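Side-chain contacts in type II 3-hydroxyacyl-CoA dehydrogenase (Thermus thermophilus, PDB 1UAY), which probably catalyses the NAD-dependent oxidation of 3-hydroxyacyl-CoA to 3-ketoacyl-CoA in fatty acid beta-oxidation, as a short-chain dehydrogenase with a Rossmann fold: residues A115-P120 against A167-R172; D122-R127 against E222-N227. All blocks are in the same frame, centred on the assembly; numbering follows the deposited sequence.

Contact 1 (A115-P120 against A167-R172)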
ATOM      1  N   ALA A 115      -5.340  20.849 -23.144  1.00  6.91           N
ATOM      2  CA  ALA A 115      -4.586  21.423 -24.256  1.00  7.49           C
ATOM      3  C   ALA A 115      -3.923  20.388 -25.165  1.00  8.65           C
ATOM      4  O   ALA A 115      -3.708  20.646 -26.352  1.00  9.58           O
ATOM      5  CB  ALA A 115      -3.533  22.387 -23.716  1.00  8.39           C
ATOM      6  N   MET A 116      -3.607  19.221 -24.610  1.00  7.75           N
ATOM      7  CA  MET A 116      -2.944  18.157 -25.364  1.00  8.02           C
ATOM      8  C   MET A 116      -3.907  17.154 -25.993  1.00  7.94           C
ATOM      9  O   MET A 116      -3.491  16.316 -26.793  1.00  7.43           O
ATOM     10  CB  MET A 116      -1.999  17.363 -24.449  1.00  8.84           C
ATOM     11  CG  MET A 116      -0.751  18.094 -23.974  0.50  9.62           C
ATOM     12  SD  MET A 116       0.441  16.961 -23.203  0.50 11.34           S
ATOM     13  CE  MET A 116      -0.356  16.647 -21.632  0.50 11.11           C
ATOM     14  N   ARG A 117      -5.187  17.251 -25.653  1.00  8.26           N
ATOM     15  CA  ARG A 117      -6.173  16.279 -26.118  1.00  7.83           C
ATOM     16  C   ARG A 117      -6.328  16.052 -27.615  1.00  8.24           C
ATOM     17  O   ARG A 117      -6.809  14.995 -28.023  1.00  8.81           O
ATOM     18  CB  ARG A 117      -7.537  16.590 -25.500  1.00  8.24           C
ATOM     19  CG  ARG A 117      -8.312  17.686 -26.193  1.00  8.41           C
ATOM     20  CD  ARG A 117      -9.586  18.005 -25.429  1.00  8.78           C
ATOM     21  NE  ARG A 117     -10.478  18.865 -26.200  1.00  8.91           N
ATOM     22  CZ  ARG A 117     -10.210  20.124 -26.528  1.00  8.43           C
ATOM     23  NH1 ARG A 117      -9.070  20.690 -26.148  1.00  9.19           N
ATOM     24  NH2 ARG A 117     -11.076  20.811 -27.258  1.00 10.11           N
ATOM     25  N   GLU A 118      -5.936  17.025 -28.432  1.00  7.41           N
ATOM     26  CA  GLU A 118      -6.044  16.869 -29.879  1.00  8.09           C
ATOM     27  C   GLU A 118      -4.679  16.672 -30.537  1.00  8.25           C
ATOM     28  O   GLU A 118      -4.548  16.749 -31.758  1.00  9.79           O
ATOM     29  CB  GLU A 118      -6.751  18.077 -30.502  1.00  9.22           C
ATOM     30  CG  GLU A 118      -8.156  18.323 -29.962  1.00 12.26           C
ATOM     31  CD  GLU A 118      -8.887  19.414 -30.719  1.00 11.84           C
ATOM     32  OE1 GLU A 118      -8.220  20.345 -31.208  1.00 13.82           O
ATOM     33  OE2 GLU A 118     -10.129  19.349 -30.817  1.00 13.72           O
ATOM     34  N   ASN A 119      -3.657  16.418 -29.727  1.00  6.83           N
ATOM     35  CA  ASN A 119      -2.316  16.190 -30.256  1.00  8.01           C
ATOM     36  C   ASN A 119      -2.288  14.971 -31.167  1.00  9.25           C
ATOM     37  O   ASN A 119      -2.927  13.960 -30.879  1.00 10.03           O
ATOM     38  CB  ASN A 119      -1.316  15.881 -29.137  1.00  8.32           C
ATOM     39  CG  ASN A 119      -0.837  17.104 -28.391  1.00  8.57           C
ATOM     40  OD1 ASN A 119      -1.113  18.243 -28.762  1.00  9.54           O
ATOM     41  ND2 ASN A 119      -0.089  16.863 -27.323  1.00  9.32           N
ATOM     42  N   PRO A 120      -1.558  15.050 -32.288  1.00 10.00           N
ATOM     43  CA  PRO A 120      -1.522  13.857 -33.134  1.00 11.01           C
ATOM     44  C   PRO A 120      -0.753  12.819 -32.302  1.00 10.64           C
ATOM     45  O   PRO A 120       0.310  13.121 -31.756  1.00 11.89           O
ATOM     46  CB  PRO A 120      -0.727  14.325 -34.348  1.00 11.19           C
ATOM     47  CG  PRO A 120      -1.132  15.758 -34.465  1.00 13.15           C
ATOM     48  CD  PRO A 120      -1.085  16.236 -33.024  1.00 11.47           C
ATOM     49  N   ALA A 167      -6.475   7.748 -20.320  1.00  7.68           N
ATOM     50  CA  ALA A 167      -6.054   6.622 -21.148  1.00  7.90           C
ATOM     51  C   ALA A 167      -6.783   6.680 -22.490  1.00  8.82           C
ATOM     52  O   ALA A 167      -6.204   6.374 -23.532  1.00  9.49           O
ATOM     53  CB  ALA A 167      -6.371   5.306 -20.442  1.00  8.02           C
ATOM     54  N   GLY A 168      -8.053   7.076 -22.451  1.00  9.03           N
ATOM     55  CA  GLY A 168      -8.844   7.168 -23.665  1.00  9.80           C
ATOM     56  C   GLY A 168      -8.303   8.207 -24.628  1.00 10.22           C
ATOM     57  O   GLY A 168      -8.545   8.132 -25.835  1.00 12.94           O
ATOM     58  N   TRP A 169      -7.572   9.180 -24.091  1.00  9.06           N
ATOM     59  CA  TRP A 169      -6.986  10.246 -24.895  1.00  8.44           C
ATOM     60  C   TRP A 169      -5.518   9.987 -25.213  1.00  8.24           C
ATOM     61  O   TRP A 169      -4.861  10.817 -25.841  1.00  9.96           O
ATOM     62  CB  TRP A 169      -7.101  11.592 -24.170  1.00  9.35           C
ATOM     63  CG  TRP A 169      -8.504  12.007 -23.831  1.00 10.36           C
ATOM     64  CD1 TRP A 169      -9.213  11.682 -22.709  1.00 11.81           C
ATOM     65  CD2 TRP A 169      -9.363  12.839 -24.621  1.00 10.74           C
ATOM     66  NE1 TRP A 169     -10.458  12.264 -22.750  1.00 11.53           N
ATOM     67  CE2 TRP A 169     -10.576  12.980 -23.913  1.00 12.16           C
ATOM     68  CE3 TRP A 169      -9.222  13.479 -25.860  1.00 10.35           C
ATOM     69  CZ2 TRP A 169     -11.647  13.736 -24.404  1.00 12.55           C
ATOM     70  CZ3 TRP A 169     -10.288  14.231 -26.349  1.00 10.75           C
ATOM     71  CH2 TRP A 169     -11.484  14.353 -25.619  1.00 11.73           C
ATOM     72  N   GLY A 170      -4.999   8.844 -24.776  1.00  7.43           N
ATOM     73  CA  GLY A 170      -3.606   8.528 -25.028  1.00  7.17           C
ATOM     74  C   GLY A 170      -2.648   9.344 -24.176  1.00  7.41           C
ATOM     75  O   GLY A 170      -1.508   9.588 -24.571  1.00  6.49           O
ATOM     76  N   ILE A 171      -3.102   9.779 -23.005  1.00  6.46           N
ATOM     77  CA  ILE A 171      -2.249  10.558 -22.115  1.00  6.70           C
ATOM     78  C   ILE A 171      -2.005   9.771 -20.832  1.00  5.72           C
ATOM     79  O   ILE A 171      -2.946   9.388 -20.138  1.00  6.79           O
ATOM     80  CB  ILE A 171      -2.889  11.924 -21.771  1.00  6.59           C
ATOM     81  CG1 ILE A 171      -3.024  12.762 -23.048  1.00  6.71           C
ATOM     82  CG2 ILE A 171      -2.026  12.669 -20.743  1.00  8.35           C
ATOM     83  CD1 ILE A 171      -3.878  13.998 -22.883  1.00  8.84           C
ATOM     84  N   ARG A 172      -0.738   9.508 -20.540  1.00  6.03           N
ATOM     85  CA  ARG A 172      -0.370   8.771 -19.337  1.00  6.43           C
ATOM     86  C   ARG A 172      -0.197   9.708 -18.151  1.00  6.01           C
ATOM     87  O   ARG A 172       0.117  10.887 -18.317  1.00  6.94           O
ATOM     88  CB  ARG A 172       0.935   7.995 -19.553  1.00  7.11           C
ATOM     89  CG  ARG A 172       0.818   6.802 -20.482  1.00  7.09           C
ATOM     90  CD  ARG A 172       2.062   5.929 -20.416  1.00  6.44           C
ATOM     91  NE  ARG A 172       3.183   6.448 -21.202  1.00  6.61           N
ATOM     92  CZ  ARG A 172       4.400   6.689 -20.720  1.00  6.57           C
ATOM     93  NH1 ARG A 172       4.675   6.476 -19.440  1.00  6.25           N
ATOM     94  NH2 ARG A 172       5.361   7.112 -21.534  1.00  7.45           N
TER
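Arg117 lays the aliphatic part of its side chain along the indole of Trp169, and beside it Met116 meets Ile171; together they join two helix ends of the Rossmann fold, that of helix 91-116 and the turn that leads from helix 146-166 into strand 171-178. The closest approach is Arg117 CB to Trp169 CE3, 3.6 Å, and the methylene comes to the benzene half of the indole obliquely. Further out, Arg117 CD lies 3.9 Å from Trp169 CZ3, so the chain follows the ring instead of merely touching it once. The two side chains run side by side in the same direction, but the guanidinium is turned 61° from the indole plane and does not stack on it. Its partners are on the helix side: NH1 bonds to Trp114 O, and the cation lies against the Trp114 ring. The link to Glu118 is a long one between charges, with no N-H directed at the carboxylate. Deeper in, Ile171 CD1 packs against Met116 CB at 4.2 Å. Ile171 reaches it with CG1 anti to the carbonyl carbon (chi1 -64°) and an extended chi2, which carries the methyl toward the helix end. Both residues also touch Ile130 of the neighbouring strand 128-133, while Leu83 of the third subunit packs on Arg117 and Trp169. Each segment turns sharply: a type I turn spans Met116 to Asn119, and Gly170, with positive phi, is the C-prime residue of a Schellman motif in which Ile171 N reaches Leu166 O. The chain reverses there, and Trp169 and Ile171, on either side of Gly170, both point toward segment 115-120; the motif's inner bond runs from Gly170 N to Ala167 O at 3.0 Å.

Contact 2 (D122-R127 against E222-N227)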
ATOM      1  N   ASP A 122       1.626   9.607 -31.192  1.00 11.31           N
ATOM      2  CA  ASP A 122       2.881   9.101 -31.727  1.00 13.68           C
ATOM      3  C   ASP A 122       2.680   7.640 -32.107  1.00 13.63           C
ATOM      4  O   ASP A 122       1.554   7.143 -32.092  1.00 13.37           O
ATOM      5  CB  ASP A 122       4.031   9.244 -30.715  1.00 13.14           C
ATOM      6  CG  ASP A 122       3.811   8.449 -29.436  1.00 14.14           C
ATOM      7  OD1 ASP A 122       2.974   7.523 -29.423  1.00 13.83           O
ATOM      8  OD2 ASP A 122       4.503   8.750 -28.441  1.00 14.70           O
ATOM      9  N   ALA A 123       3.770   6.959 -32.447  1.00 16.84           N
ATOM     10  CA  ALA A 123       3.705   5.559 -32.852  1.00 18.33           C
ATOM     11  C   ALA A 123       3.119   4.646 -31.779  1.00 19.28           C
ATOM     12  O   ALA A 123       2.607   3.568 -32.085  1.00 20.52           O
ATOM     13  CB  ALA A 123       5.095   5.073 -33.248  1.00 20.07           C
ATOM     14  N   GLU A 124       3.190   5.079 -30.524  1.00 17.78           N
ATOM     15  CA  GLU A 124       2.668   4.294 -29.409  1.00 17.61           C
ATOM     16  C   GLU A 124       1.228   4.669 -29.057  1.00 16.12           C
ATOM     17  O   GLU A 124       0.635   4.088 -28.148  1.00 16.58           O
ATOM     18  CB  GLU A 124       3.552   4.485 -28.172  1.00 19.35           C
ATOM     19  CG  GLU A 124       5.000   4.062 -28.355  1.00 23.01           C
ATOM     20  CD  GLU A 124       5.141   2.586 -28.668  1.00 25.97           C
ATOM     21  OE1 GLU A 124       4.603   1.761 -27.901  1.00 28.30           O
ATOM     22  OE2 GLU A 124       5.794   2.250 -29.679  1.00 30.10           O
ATOM     23  N   GLY A 125       0.674   5.642 -29.777  1.00 13.73           N
ATOM     24  CA  GLY A 125      -0.687   6.079 -29.516  1.00 11.86           C
ATOM     25  C   GLY A 125      -0.743   7.124 -28.416  1.00  9.47           C
ATOM     26  O   GLY A 125      -1.821   7.487 -27.939  1.00  9.71           O
ATOM     27  N   GLN A 126       0.427   7.624 -28.032  1.00  8.86           N
ATOM     28  CA  GLN A 126       0.531   8.617 -26.973  1.00  8.68           C
ATOM     29  C   GLN A 126       0.410  10.054 -27.448  1.00  8.46           C
ATOM     30  O   GLN A 126       1.053  10.455 -28.420  1.00  9.18           O
ATOM     31  CB  GLN A 126       1.873   8.479 -26.248  1.00  9.74           C
ATOM     32  CG  GLN A 126       2.145   7.110 -25.660  1.00  9.68           C
ATOM     33  CD  GLN A 126       3.537   7.000 -25.063  1.00 11.31           C
ATOM     34  OE1 GLN A 126       3.699   6.567 -23.925  1.00 11.30           O
ATOM     35  NE2 GLN A 126       4.548   7.384 -25.833  1.00 10.52           N
ATOM     36  N   ARG A 127      -0.417  10.827 -26.756  1.00  8.36           N
ATOM     37  CA  ARG A 127      -0.577  12.242 -27.057  1.00  7.59           C
ATOM     38  C   ARG A 127       0.290  13.025 -26.073  1.00  8.26           C
ATOM     39  O   ARG A 127       0.634  14.177 -26.316  1.00  8.52           O
ATOM     40  CB  ARG A 127      -2.037  12.673 -26.916  1.00  7.66           C
ATOM     41  CG  ARG A 127      -2.924  12.220 -28.063  1.00  7.90           C
ATOM     42  CD  ARG A 127      -4.221  13.004 -28.090  1.00  9.83           C
ATOM     43  NE  ARG A 127      -5.023  12.694 -29.272  1.00 15.75           N
ATOM     44  CZ  ARG A 127      -5.771  11.604 -29.404  1.00 16.77           C
ATOM     45  NH1 ARG A 127      -5.827  10.716 -28.423  1.00 18.23           N
ATOM     46  NH2 ARG A 127      -6.457  11.398 -30.519  1.00 19.54           N
ATOM     47  N   GLU A 222       9.879   7.578 -21.718  1.00  8.25           N
ATOM     48  CA  GLU A 222      10.265   6.598 -22.730  1.00 10.18           C
ATOM     49  C   GLU A 222       9.679   5.200 -22.576  1.00 10.58           C
ATOM     50  O   GLU A 222       9.880   4.352 -23.447  1.00 11.57           O
ATOM     51  CB  GLU A 222      11.791   6.475 -22.783  1.00 13.95           C
ATOM     52  CG  GLU A 222      12.498   7.628 -23.465  1.00 21.31           C
ATOM     53  CD  GLU A 222      14.001   7.441 -23.497  1.00 24.88           C
ATOM     54  OE1 GLU A 222      14.672   8.138 -24.286  1.00 29.51           O
ATOM     55  OE2 GLU A 222      14.515   6.600 -22.726  1.00 27.15           O
ATOM     56  N   ASN A 223       8.961   4.949 -21.486  1.00  8.81           N
ATOM     57  CA  ASN A 223       8.390   3.624 -21.257  1.00  8.08           C
ATOM     58  C   ASN A 223       6.865   3.672 -21.220  1.00  8.07           C
ATOM     59  O   ASN A 223       6.272   3.981 -20.189  1.00  7.26           O
ATOM     60  CB  ASN A 223       8.914   3.048 -19.941  1.00  8.72           C
ATOM     61  CG  ASN A 223       8.710   1.551 -19.849  1.00  9.45           C
ATOM     62  OD1 ASN A 223       7.755   1.011 -20.409  1.00 10.05           O
ATOM     63  ND2 ASN A 223       9.599   0.871 -19.133  1.00  8.47           N
ATOM     64  N   PRO A 224       6.211   3.340 -22.342  1.00  8.29           N
ATOM     65  CA  PRO A 224       4.748   3.350 -22.440  1.00  8.43           C
ATOM     66  C   PRO A 224       3.997   2.550 -21.380  1.00  8.28           C
ATOM     67  O   PRO A 224       2.878   2.902 -21.017  1.00  8.74           O
ATOM     68  CB  PRO A 224       4.491   2.810 -23.846  1.00  9.56           C
ATOM     69  CG  PRO A 224       5.706   3.237 -24.603  1.00 10.45           C
ATOM     70  CD  PRO A 224       6.819   2.943 -23.626  1.00  9.27           C
ATOM     71  N   MET A 225       4.604   1.476 -20.884  1.00  7.83           N
ATOM     72  CA  MET A 225       3.931   0.652 -19.888  1.00  6.77           C
ATOM     73  C   MET A 225       3.856   1.223 -18.472  1.00  8.10           C
ATOM     74  O   MET A 225       3.115   0.703 -17.641  1.00  8.30           O
ATOM     75  CB  MET A 225       4.547  -0.749 -19.857  1.00  8.84           C
ATOM     76  CG  MET A 225       4.138  -1.635 -21.029  1.00  9.64           C
ATOM     77  SD  MET A 225       2.354  -1.979 -21.127  1.00 11.84           S
ATOM     78  CE  MET A 225       2.153  -3.129 -19.763  1.00 13.87           C
ATOM     79  N   LEU A 226       4.611   2.282 -18.184  1.00  7.50           N
ATOM     80  CA  LEU A 226       4.544   2.898 -16.857  1.00  7.02           C
ATOM     81  C   LEU A 226       3.352   3.851 -16.862  1.00  6.25           C
ATOM     82  O   LEU A 226       3.361   4.874 -17.542  1.00  7.19           O
ATOM     83  CB  LEU A 226       5.834   3.662 -16.542  1.00  8.11           C
ATOM     84  CG  LEU A 226       7.031   2.794 -16.150  1.00  9.19           C
ATOM     85  CD1 LEU A 226       8.290   3.648 -16.088  1.00 10.44           C
ATOM     86  CD2 LEU A 226       6.761   2.129 -14.802  1.00 10.63           C
ATOM     87  N   ASN A 227       2.320   3.517 -16.098  1.00  6.52           N
ATOM     88  CA  ASN A 227       1.111   4.335 -16.087  1.00  5.38           C
ATOM     89  C   ASN A 227       0.281   4.076 -14.831  1.00  5.97           C
ATOM     90  O   ASN A 227       0.155   2.955 -14.355  1.00  6.40           O
ATOM     91  CB  ASN A 227       0.306   4.002 -17.346  1.00  6.12           C
ATOM     92  CG  ASN A 227      -0.710   5.088 -17.620  1.00  6.47           C
ATOM     93  OD1 ASN A 227      -0.611   6.211 -17.131  1.00  6.70           O
ATOM     94  ND2 ASN A 227      -1.668   4.748 -18.500  1.00  7.78           N
TER
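A proline meets two polar side chains here: Pro224 packs its ring against the ends of Glu124 and Gln126, yet the oxygens that touch it are bonded to arginines. Glu124 OE1 lies 3.8 Å from Pro224 CG, and Glu124 CG is nearly as close to the same ring carbon. A bend at chi2 (-62°) folds the glutamate so that both its methylene and its carboxylate border the ring. OE1 forms salt bridges with Arg206 and Arg209 of the second subunit, which would probably stabilise the negative charge. Gln126 crosses the proline at about a right angle, bringing its OE1 to 3.7 Å from Pro224 CA; that oxygen accepts from Arg172 NE.

Behind these contacts, Asp122 organises the first loop. Its OD1 takes two backbone bonds from opposite faces of the carboxylate plane, one from Glu124 N at 2.7 Å and one from Gln126 N at 2.9 Å. OD2 uses its syn lone pair to receive Gln126 NE2 at 2.9 Å, with the oxygen only 6° out of the amide plane. The amide's rotation is thus fixed from both ends, NE2 held by Asp122 and OE1 by Arg172. Across the contact, Asn223 OD1 accepts from Met225 N at 3.2 Å, bracing the turn that presents Pro224, while its ND2 reaches Glu212 O of the second subunit. Both loops precede strands of the central parallel sheet, 128-133 and 230-233. In each, a type I turn begins at an Asx residue whose side chain bonds to the backbone N two residues on, so the arrangement is a pair of Asx turns, packed at one end of a Rossmann fold, in the interface with the second subunit.

The two contacts lie side by side, their centres 11 Å apart and each about 20 Å from the centre of the chain. Their segments alternate along the sequence, and they meet where Arg127 N approaches Gly170 O at 2.7 Å, a probable hydrogen bond. Both involve chain leading into strands 128-133 or 171-178; contact 2 adds the approach to 230-233. Contact 1 is partly buried, with an apolar inner pair and an arginine-indole pair farther out. Contact 2 is more buried but more polar, its charge and amide supported by arginines. The second subunit packs on the margin of contact 1, whose arginine-indole pair is covered by the third, but gives contact 2 salt bridges and hydrogen bonds as well as packing.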